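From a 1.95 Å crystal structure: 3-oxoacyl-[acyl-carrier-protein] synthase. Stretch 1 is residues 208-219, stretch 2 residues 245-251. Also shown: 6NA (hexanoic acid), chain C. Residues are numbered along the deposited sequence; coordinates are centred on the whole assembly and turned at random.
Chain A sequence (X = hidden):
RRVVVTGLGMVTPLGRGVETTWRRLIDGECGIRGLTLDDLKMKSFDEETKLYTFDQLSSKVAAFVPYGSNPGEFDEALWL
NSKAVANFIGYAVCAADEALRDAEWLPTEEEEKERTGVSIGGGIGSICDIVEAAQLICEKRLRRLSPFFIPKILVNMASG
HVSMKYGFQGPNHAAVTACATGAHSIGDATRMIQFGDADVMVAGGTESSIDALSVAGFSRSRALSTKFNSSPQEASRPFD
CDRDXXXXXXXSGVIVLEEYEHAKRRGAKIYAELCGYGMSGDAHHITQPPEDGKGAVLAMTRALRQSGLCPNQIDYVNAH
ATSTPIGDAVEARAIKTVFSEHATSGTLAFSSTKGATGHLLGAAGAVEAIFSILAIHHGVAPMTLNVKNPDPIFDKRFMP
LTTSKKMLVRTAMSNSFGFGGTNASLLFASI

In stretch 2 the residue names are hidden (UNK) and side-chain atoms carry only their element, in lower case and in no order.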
ATOM      1  N   SER A 208      -5.938  -6.272 -11.650  1.00 23.98           N
ATOM      2  CA  SER A 208      -6.780  -6.377 -12.825  1.00 23.96           C
ATOM      3  C   SER A 208      -6.787  -5.019 -13.485  1.00 23.74           C
ATOM      4  O   SER A 208      -7.721  -4.233 -13.322  1.00 23.91           O
ATOM      5  CB  SER A 208      -8.192  -6.799 -12.452  1.00 24.02           C
ATOM      6  OG  SER A 208      -8.928  -7.090 -13.624  1.00 25.41           O
ATOM      7  N   SER A 209      -5.722  -4.744 -14.223  1.00 23.55           N
ATOM      8  CA  SER A 209      -5.508  -3.422 -14.779  1.00 23.45           C
ATOM      9  C   SER A 209      -5.371  -3.452 -16.303  1.00 23.25           C
ATOM     10  O   SER A 209      -4.630  -2.658 -16.879  1.00 23.36           O
ATOM     11  CB  SER A 209      -4.280  -2.781 -14.123  1.00 23.39           C
ATOM     12  OG  SER A 209      -4.402  -1.370 -14.100  1.00 24.50           O
ATOM     13  N   ILE A 210      -6.087  -4.366 -16.960  1.00 22.97           N
ATOM     14  CA  ILE A 210      -6.143  -4.360 -18.424  1.00 22.67           C
ATOM     15  C   ILE A 210      -7.378  -3.591 -18.885  1.00 22.48           C
ATOM     16  O   ILE A 210      -8.492  -4.117 -18.894  1.00 22.36           O
ATOM     17  CB  ILE A 210      -6.094  -5.777 -19.063  1.00 22.78           C
ATOM     18  CG1 ILE A 210      -4.894  -6.576 -18.538  1.00 22.48           C
ATOM     19  CG2 ILE A 210      -6.033  -5.660 -20.596  1.00 22.53           C
ATOM     20  CD1 ILE A 210      -4.862  -8.024 -18.988  1.00 22.72           C
ATOM     21  N   ASP A 211      -7.155  -2.333 -19.254  1.00 22.19           N
ATOM     22  CA  ASP A 211      -8.213  -1.424 -19.675  1.00 22.07           C
ATOM     23  C   ASP A 211      -7.594  -0.275 -20.455  1.00 21.82           C
ATOM     24  O   ASP A 211      -6.372  -0.105 -20.447  1.00 21.44           O
ATOM     25  CB  ASP A 211      -8.995  -0.893 -18.463  1.00 22.34           C
ATOM     26  CG  ASP A 211      -8.088  -0.326 -17.378  1.00 23.16           C
ATOM     27  OD1 ASP A 211      -7.505   0.764 -17.570  1.00 23.82           O
ATOM     28  OD2 ASP A 211      -7.965  -0.975 -16.322  1.00 24.68           O
ATOM     29  N   ALA A 212      -8.446   0.515 -21.102  1.00 21.50           N
ATOM     30  CA  ALA A 212      -8.018   1.584 -22.006  1.00 21.42           C
ATOM     31  C   ALA A 212      -6.927   2.488 -21.440  1.00 21.45           C
ATOM     32  O   ALA A 212      -5.863   2.639 -22.045  1.00 21.39           O
ATOM     33  CB  ALA A 212      -9.214   2.414 -22.430  1.00 21.30           C
ATOM     34  N   LEU A 213      -7.192   3.079 -20.276  1.00 21.51           N
ATOM     35  CA  LEU A 213      -6.287   4.070 -19.704  1.00 21.64           C
ATOM     36  C   LEU A 213      -4.998   3.464 -19.153  1.00 21.49           C
ATOM     37  O   LEU A 213      -3.940   4.089 -19.223  1.00 21.45           O
ATOM     38  CB  LEU A 213      -6.999   4.916 -18.642  1.00 21.62           C
ATOM     39  CG  LEU A 213      -6.344   6.253 -18.287  1.00 22.17           C
ATOM     40  CD1 LEU A 213      -5.997   7.064 -19.546  1.00 21.98           C
ATOM     41  CD2 LEU A 213      -7.236   7.058 -17.341  1.00 21.91           C
ATOM     42  N   SER A 214      -5.093   2.252 -18.609  1.00 21.34           N
ATOM     43  CA  SER A 214      -3.915   1.533 -18.119  1.00 21.33           C
ATOM     44  C   SER A 214      -2.946   1.214 -19.251  1.00 21.04           C
ATOM     45  O   SER A 214      -1.746   1.483 -19.139  1.00 21.27           O
ATOM     46  CB  SER A 214      -4.322   0.242 -17.417  1.00 21.41           C
ATOM     47  OG  SER A 214      -5.087   0.516 -16.261  1.00 22.63           O
ATOM     48  N   VAL A 215      -3.476   0.648 -20.334  1.00 20.62           N
ATOM     49  CA  VAL A 215      -2.686   0.337 -21.524  1.00 20.28           C
ATOM     50  C   VAL A 215      -2.100   1.615 -22.130  1.00 20.32           C
ATOM     51  O   VAL A 215      -0.903   1.667 -22.404  1.00 20.44           O
ATOM     52  CB  VAL A 215      -3.503  -0.466 -22.577  1.00 20.24           C
ATOM     53  CG1 VAL A 215      -2.684  -0.708 -23.832  1.00 19.70           C
ATOM     54  CG2 VAL A 215      -3.962  -1.805 -21.998  1.00 19.59           C
ATOM     55  N   ALA A 216      -2.935   2.642 -22.306  1.00 20.31           N
ATOM     56  CA  ALA A 216      -2.486   3.931 -22.846  1.00 20.61           C
ATOM     57  C   ALA A 216      -1.444   4.601 -21.958  1.00 20.84           C
ATOM     58  O   ALA A 216      -0.504   5.227 -22.455  1.00 21.04           O
ATOM     59  CB  ALA A 216      -3.667   4.865 -23.062  1.00 20.41           C
ATOM     60  N   GLY A 217      -1.623   4.474 -20.644  1.00 21.22           N
ATOM     61  CA  GLY A 217      -0.703   5.049 -19.665  1.00 21.85           C
ATOM     62  C   GLY A 217       0.672   4.409 -19.713  1.00 22.35           C
ATOM     63  O   GLY A 217       1.679   5.104 -19.806  1.00 22.19           O
ATOM     64  N   PHE A 218       0.712   3.079 -19.649  1.00 22.83           N
ATOM     65  CA  PHE A 218       1.973   2.342 -19.755  1.00 23.54           C
ATOM     66  C   PHE A 218       2.633   2.459 -21.134  1.00 24.16           C
ATOM     67  O   PHE A 218       3.861   2.406 -21.239  1.00 24.43           O
ATOM     68  CB  PHE A 218       1.786   0.872 -19.375  1.00 23.34           C
ATOM     69  CG  PHE A 218       1.744   0.624 -17.893  1.00 23.54           C
ATOM     70  CD1 PHE A 218       2.888   0.786 -17.110  1.00 23.92           C
ATOM     71  CD2 PHE A 218       0.568   0.212 -17.279  1.00 23.98           C
ATOM     72  CE1 PHE A 218       2.852   0.547 -15.737  1.00 23.91           C
ATOM     73  CE2 PHE A 218       0.519  -0.030 -15.908  1.00 23.80           C
ATOM     74  CZ  PHE A 218       1.665   0.140 -15.138  1.00 23.88           C
ATOM     75  N   SER A 219       1.821   2.615 -22.180  1.00 24.79           N
ATOM     76  CA  SER A 219       2.344   2.864 -23.528  1.00 25.51           C
ATOM     77  C   SER A 219       3.026   4.225 -23.631  1.00 26.17           C
ATOM     78  O   SER A 219       3.991   4.383 -24.385  1.00 26.35           O
ATOM     79  CB  SER A 219       1.236   2.774 -24.578  1.00 25.55           C
ATOM     80  OG  SER A 219       0.755   1.451 -24.715  1.00 25.10           O
ATOM     81  N   UNK A 245       9.698  -4.279 -24.383  1.00 19.74           N
ATOM     82  CA  UNK A 245       8.809  -3.815 -23.320  1.00 19.67           C
ATOM     83  C   UNK A 245       7.961  -4.962 -22.805  1.00 19.52           C
ATOM     84  O   UNK A 245       7.858  -5.998 -23.462  1.00 19.40           O
ATOM     85  N   UNK A 246       7.354  -4.792 -21.634  1.00 19.61           N
ATOM     86  CA  UNK A 246       6.547  -5.873 -21.071  1.00 19.75           C
ATOM     87  C   UNK A 246       5.120  -5.927 -21.627  1.00 19.63           C
ATOM     88  O   UNK A 246       4.661  -5.006 -22.302  1.00 19.58           O
ATOM     89  c   UNK A 246       3.912  -3.693 -17.951  1.00 21.60           C
ATOM     90  c   UNK A 246       6.655  -3.648 -18.413  1.00 20.70           C
ATOM     91  c   UNK A 246       4.665  -2.603 -17.531  1.00 21.24           C
ATOM     92  c   UNK A 246       5.910  -4.739 -18.852  1.00 20.50           C
ATOM     93  c   UNK A 246       6.584  -5.903 -19.527  1.00 19.66           C
ATOM     94  c   UNK A 246       6.042  -2.581 -17.762  1.00 21.33           C
ATOM     95  c   UNK A 246       4.537  -4.756 -18.603  1.00 20.57           C
ATOM     96  N   UNK A 247       4.446  -7.036 -21.349  1.00 19.63           N
ATOM     97  CA  UNK A 247       3.068  -7.239 -21.750  1.00 19.66           C
ATOM     98  C   UNK A 247       2.263  -7.286 -20.463  1.00 19.76           C
ATOM     99  O   UNK A 247       2.549  -8.105 -19.594  1.00 19.77           O
ATOM    100  c   UNK A 247       2.907  -8.562 -22.539  1.00 19.69           C
ATOM    101  c   UNK A 247       1.449  -8.818 -22.878  1.00 19.51           C
ATOM    102  c   UNK A 247       3.752  -8.534 -23.812  1.00 19.31           C
ATOM    103  N   UNK A 248       1.283  -6.389 -20.340  1.00 19.96           N
ATOM    104  CA  UNK A 248       0.450  -6.302 -19.141  1.00 20.25           C
ATOM    105  C   UNK A 248      -0.342  -7.593 -18.976  1.00 20.09           C
ATOM    106  O   UNK A 248      -0.935  -8.091 -19.930  1.00 20.10           O
ATOM    107  c   UNK A 248      -1.413  -5.053 -17.929  1.00 20.76           C
ATOM    108  c   UNK A 248      -0.522  -5.081 -19.169  1.00 20.32           C
ATOM    109  c   UNK A 248      -0.630  -2.526 -19.311  1.00 22.46           C
ATOM    110  c   UNK A 248       0.252  -3.764 -19.225  1.00 21.19           C
ATOM    111  N   UNK A 249      -0.315  -8.138 -17.766  1.00 20.16           N
ATOM    112  CA  UNK A 249      -1.111  -9.310 -17.421  1.00 20.27           C
ATOM    113  C   UNK A 249      -1.990  -9.006 -16.224  1.00 20.48           C
ATOM    114  O   UNK A 249      -1.932  -7.912 -15.673  1.00 20.59           O
ATOM    115  N   UNK A 250      -2.802  -9.976 -15.818  1.00 20.80           N
ATOM    116  CA  UNK A 250      -3.699  -9.802 -14.678  1.00 20.93           C
ATOM    117  C   UNK A 250      -3.826 -11.102 -13.888  1.00 20.86           C
ATOM    118  O   UNK A 250      -3.582 -12.186 -14.418  1.00 20.67           O
ATOM    119  o   UNK A 250      -7.813  -9.209 -15.645  1.00 26.37           O
ATOM    120  c   UNK A 250      -7.223 -10.053 -16.356  1.00 24.33           C
ATOM    121  o   UNK A 250      -7.790 -10.676 -17.278  1.00 24.74           O
ATOM    122  c   UNK A 250      -5.088  -9.351 -15.153  1.00 21.07           C
ATOM    123  c   UNK A 250      -5.760 -10.348 -16.097  1.00 22.07           C
ATOM    124  N   UNK A 251      -4.212 -10.981 -12.623  1.00 20.92           N
ATOM    125  CA  UNK A 251      -4.507 -12.154 -11.799  1.00 21.13           C
ATOM    126  C   UNK A 251      -4.157 -11.938 -10.346  1.00 21.16           C
ATOM    127  O   UNK A 251      -4.028 -10.801  -9.889  1.00 21.30           O
TER
HETATM  128  CA  6NA C1462       4.810  -0.682 -12.833  1.00 26.72           C
HETATM  129  C   6NA C1462       5.532  -1.658 -11.933  1.00 26.52           C
HETATM  130  O   6NA C1462       6.444  -1.281 -11.216  1.00 25.73           O
HETATM  131  CB  6NA C1462       3.761   0.067 -12.020  1.00 26.98           C
HETATM  132  CG  6NA C1462       2.461  -0.729 -11.927  1.00 27.55           C
HETATM  133  CD  6NA C1462       1.932  -0.746 -10.503  1.00 27.91           C
HETATM  134  C6  6NA C1462       1.293  -2.075 -10.179  1.00 27.95           C
HETATM  135  O   HOH W   1      -3.253  -6.000 -14.527  1.00 30.70           O

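Position 245 has backbone atoms alone, with no side-chain atom and no contact with stretch 1. Its phi and psi of 126° and 164° would jam a CB against the carbonyl O of the preceding residue, so the backbone itself calls for glycine: Gly245.

Position 246 carries one carbon followed by a ring of six carbons. Its CA-to-CB bond points sideways, but the ring end comes nearer to stretch 1 and touches the ring of Phe218. This is Phe246, with chi1 at 68° (p). CZ of Phe246 lies 3.8 Å from CD1 of Phe218. The centroids are 5.7 Å apart and the planes meet at 71°, an edge-to-face pair in which the edge of Phe246 is directed toward the face of Phe218.

At position 247 a single carbon bears two more, and the side chain stays out of reach of stretch 1. This beta-branched, three-carbon side chain is Val247. It is buried, a setting that suits an apolar residue.

Position 248 has four carbons, forked at the first, with one arm two carbons long. Its CA-to-CB bond points toward stretch 1, where the short arm meets Ile210 and the long arm reaches Phe218 and Val215. This is Ile248. CG2 of Ile248 sits 3.8 Å from CG1 of Ile210, while CD1 of Ile248 lies 3.6 Å from CD2 of Phe218 and 4.3 Å from CG2 of Val215. A branched aliphatic chain suits a place bordered by such apolar groups.

Position 249 again lacks side-chain atoms. Its backbone C lies 4.1 Å from CD1 of Ile210, and its carbonyl O donates nothing but accepts from water 1 at 2.6 Å; the same water accepts from Ser209 N at 2.8 Å, bridging the two backbones. It is Gly249. A CB here would point away from stretch 1, so this contact does not by itself demand glycine.

Position 250 shows three carbons, the third carrying two oxygens. The stem packs against Ile210, and one oxygen approaches Ser208. A carboxylate on a two-carbon stem is Glu250. CG of Glu250 is 3.8 Å from CD1 of Ile210, and OE1 of Glu250 lies 3.1 Å from OG of Ser208. Both carboxylate oxygens are hydrogen-bonded elsewhere in the structure, which suits a buried charged group.

Position 251 has no side chain, and its phi of 147° and psi of -160° would again press a CB against the preceding carbonyl O. It is Gly251.

The contact is chiefly apolar and buries 416 Å² in all. Ile248, the most covered residue, packs against both the loop and the helix of stretch 1. Phe218 meets Ile248 and Phe246, while CZ of Phe218 approaches CG of the hexanoic acid to 3.4 Å at the ring edge, linking this packing to the bound ligand.

Stretch 2 (245-251) GFVIGEG
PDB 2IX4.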